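Long-range contact in putative peptidase (Bacteroides fragilis, PDB 5DYN), which is a clostripain-family cysteine protease that appears to activate the Bacteroides fragilis toxin, probably by cleaving it: residues I215-S219 and T241-K245. Residues are numbered along the deposited sequence.
Sequences IPRMS and TGWYK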
ATOM      1  N   ILE B 215     -14.603  -9.625   2.538  1.00 29.78           N
ATOM      2  CA  ILE B 215     -15.554 -10.697   2.790  1.00 36.49           C
ATOM      3  C   ILE B 215     -16.963 -10.127   2.701  1.00 36.17           C
ATOM      4  O   ILE B 215     -17.276  -9.143   3.371  1.00 37.61           O
ATOM      5  CB  ILE B 215     -15.344 -11.357   4.170  1.00 37.90           C
ATOM      6  CG1 ILE B 215     -13.920 -11.901   4.304  1.00 31.26           C
ATOM      7  CG2 ILE B 215     -16.354 -12.473   4.383  1.00 34.11           C
ATOM      8  CD1 ILE B 215     -13.622 -12.505   5.652  1.00 26.63           C
ATOM      9  N   PRO B 216     -17.808 -10.731   1.851  1.00 38.14           N
ATOM     10  CA  PRO B 216     -19.204 -10.311   1.695  1.00 36.39           C
ATOM     11  C   PRO B 216     -19.980 -10.368   3.011  1.00 38.90           C
ATOM     12  O   PRO B 216     -19.670 -11.173   3.889  1.00 37.66           O
ATOM     13  CB  PRO B 216     -19.759 -11.318   0.684  1.00 35.11           C
ATOM     14  CG  PRO B 216     -18.572 -11.752  -0.096  1.00 33.78           C
ATOM     15  CD  PRO B 216     -17.446 -11.792   0.897  1.00 35.28           C
ATOM     16  N   ARG B 217     -20.985  -9.509   3.132  1.00 37.17           N
ATOM     17  CA  ARG B 217     -21.770  -9.397   4.352  1.00 38.54           C
ATOM     18  C   ARG B 217     -23.181  -8.949   3.997  1.00 35.33           C
ATOM     19  O   ARG B 217     -23.369  -8.138   3.090  1.00 35.23           O
ATOM     20  CB  ARG B 217     -21.115  -8.410   5.319  1.00 29.25           C
ATOM     21  CG  ARG B 217     -21.051  -6.999   4.753  1.00 39.89           C
ATOM     22  CD  ARG B 217     -19.814  -6.266   5.198  1.00 47.15           C
ATOM     23  NE  ARG B 217     -18.597  -6.995   4.864  1.00 31.49           N
ATOM     24  CZ  ARG B 217     -17.404  -6.688   5.358  1.00 32.46           C
ATOM     25  NH1 ARG B 217     -17.286  -5.669   6.197  1.00 32.31           N
ATOM     26  NH2 ARG B 217     -16.335  -7.395   5.019  1.00 35.25           N
ATOM     27  N   MET B 218     -24.166  -9.485   4.709  1.00 40.79           N
ATOM     28  CA  MET B 218     -25.568  -9.174   4.449  1.00 39.77           C
ATOM     29  C   MET B 218     -25.862  -7.681   4.591  1.00 41.65           C
ATOM     30  O   MET B 218     -26.728  -7.143   3.903  1.00 41.36           O
ATOM     31  CB  MET B 218     -26.473  -9.969   5.396  1.00 45.18           C
ATOM     32  CG  MET B 218     -26.504 -11.464   5.132  1.00 47.56           C
ATOM     33  SD  MET B 218     -27.181 -11.869   3.512  1.00 59.03           S
ATOM     34  CE  MET B 218     -27.044 -13.654   3.525  1.00 46.46           C
ATOM     35  N   SER B 219     -25.127  -7.019   5.479  1.00 35.42           N
ATOM     36  CA  SER B 219     -25.396  -5.624   5.804  1.00 36.75           C
ATOM     37  C   SER B 219     -25.035  -4.663   4.674  1.00 39.59           C
ATOM     38  O   SER B 219     -25.577  -3.562   4.597  1.00 41.98           O
ATOM     39  CB  SER B 219     -24.636  -5.223   7.071  1.00 35.99           C
ATOM     40  OG  SER B 219     -23.238  -5.399   6.906  1.00 36.78           O
ATOM     41  N   THR B 241     -19.210 -18.697  -6.150  1.00 39.91           N
ATOM     42  CA  THR B 241     -19.683 -19.024  -4.806  1.00 36.14           C
ATOM     43  C   THR B 241     -21.188 -18.800  -4.712  1.00 38.00           C
ATOM     44  O   THR B 241     -21.787 -18.186  -5.592  1.00 39.33           O
ATOM     45  CB  THR B 241     -18.982 -18.183  -3.712  1.00 36.17           C
ATOM     46  OG1 THR B 241     -19.276 -16.795  -3.904  1.00 40.12           O
ATOM     47  CG2 THR B 241     -17.475 -18.394  -3.742  1.00 30.88           C
ATOM     48  N   GLY B 242     -21.794 -19.294  -3.638  1.00 42.20           N
ATOM     49  CA  GLY B 242     -23.218 -19.114  -3.418  1.00 38.96           C
ATOM     50  C   GLY B 242     -23.600 -17.663  -3.186  1.00 40.96           C
ATOM     51  O   GLY B 242     -24.770 -17.296  -3.292  1.00 42.13           O
ATOM     52  N   TRP B 243     -22.609 -16.838  -2.867  1.00 45.13           N
ATOM     53  CA  TRP B 243     -22.833 -15.415  -2.637  1.00 42.54           C
ATOM     54  C   TRP B 243     -23.135 -14.658  -3.924  1.00 39.72           C
ATOM     55  O   TRP B 243     -23.805 -13.627  -3.897  1.00 42.10           O
ATOM     56  CB  TRP B 243     -21.618 -14.787  -1.946  1.00 39.59           C
ATOM     57  CG  TRP B 243     -21.737 -14.727  -0.459  1.00 40.07           C
ATOM     58  CD1 TRP B 243     -21.287 -15.651   0.438  1.00 34.74           C
ATOM     59  CD2 TRP B 243     -22.355 -13.688   0.308  1.00 40.97           C
ATOM     60  NE1 TRP B 243     -21.586 -15.251   1.717  1.00 35.17           N
ATOM     61  CE2 TRP B 243     -22.241 -14.049   1.665  1.00 39.17           C
ATOM     62  CE3 TRP B 243     -22.995 -12.489  -0.019  1.00 41.09           C
ATOM     63  CZ2 TRP B 243     -22.740 -13.253   2.693  1.00 40.63           C
ATOM     64  CZ3 TRP B 243     -23.489 -11.700   1.003  1.00 39.25           C
ATOM     65  CH2 TRP B 243     -23.360 -12.085   2.341  1.00 40.54           C
ATOM     66  N   TYR B 244     -22.643 -15.167  -5.050  1.00 40.28           N
ATOM     67  CA  TYR B 244     -22.732 -14.426  -6.305  1.00 43.10           C
ATOM     68  C   TYR B 244     -23.310 -15.218  -7.480  1.00 48.36           C
ATOM     69  O   TYR B 244     -23.816 -14.623  -8.432  1.00 51.12           O
ATOM     70  CB  TYR B 244     -21.348 -13.900  -6.689  1.00 38.87           C
ATOM     71  CG  TYR B 244     -20.831 -12.806  -5.782  1.00 40.95           C
ATOM     72  CD1 TYR B 244     -21.406 -11.542  -5.793  1.00 37.33           C
ATOM     73  CD2 TYR B 244     -19.761 -13.034  -4.922  1.00 38.96           C
ATOM     74  CE1 TYR B 244     -20.940 -10.537  -4.969  1.00 35.96           C
ATOM     75  CE2 TYR B 244     -19.286 -12.034  -4.094  1.00 35.14           C
ATOM     76  CZ  TYR B 244     -19.880 -10.786  -4.124  1.00 39.10           C
ATOM     77  OH  TYR B 244     -19.416  -9.780  -3.308  1.00 36.35           O
ATOM     78  N   LYS B 245     -23.230 -16.546  -7.424  1.00 45.19           N
ATOM     79  CA  LYS B 245     -23.687 -17.378  -8.536  1.00 42.11           C
ATOM     80  C   LYS B 245     -25.204 -17.356  -8.671  1.00 51.52           C
ATOM     81  O   LYS B 245     -25.734 -17.365  -9.783  1.00 57.99           O
ATOM     82  CB  LYS B 245     -23.199 -18.818  -8.370  1.00 39.25           C
ATOM     83  CG  LYS B 245     -24.254 -19.773  -7.843  1.00 53.79           C
ATOM     84  CD  LYS B 245     -23.701 -21.181  -7.700  1.00 60.43           C
ATOM     85  CE  LYS B 245     -24.457 -21.958  -6.631  1.00 55.33           C
ATOM     86  NZ  LYS B 245     -25.269 -23.052  -7.226  1.00 68.78           N
TER
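A proline-on-tryptophan CH-pi contact is the heart of this meeting of two loops in the clostripain-family (clan CD) protease fragment, the C-terminal part of the full protein. One loop leads from strand 212-213 to helix 221-227; the other follows helix 231-236 and ends the modelled chain. Pro216 and Trp243 both point their CA-to-CB bonds toward the opposing loop. With chi1 at -95°, between the usual wells, Trp243 turns its indole face to the pyrrolidine, and Pro216 CB sits 3.5 Å from the centroid of its six-membered ring, only 14° off the normal. Elsewhere the indole meets Phe140 with nearly parallel planes, and its NE1 donates to Gln138 O. Tyr244, an m rotamer, starts out sideways but swings its ring end back to Pro216, with CE2 4.1 Å from Pro216 CG; its hydroxyl is hydrogen-bonded to Asn224 O, tying this side chain to helix 221-227. Trp243 and Tyr244 sit on a tight turn in which Thr241 O accepts from Tyr244 N at 3.2 Å and from Lys245 N at 2.9 Å. Arg217 turns away from the other loop: its CA-to-CB bond points away, and chi1 and chi3 in p wells, with chi2 off its well, fold the guanidinium back along its own loop, so that NE (2.9 Å) and NH2 (2.6 Å) both donate to Ile215 O. Arg217 C still lies 3.6 Å from Trp243 CH2. Met218 leaves its backbone sideways, but m wells at chi1 and chi2 curl it into an oblique Met-aromatic contact, its SD 4.0 Å from Trp243 CH2.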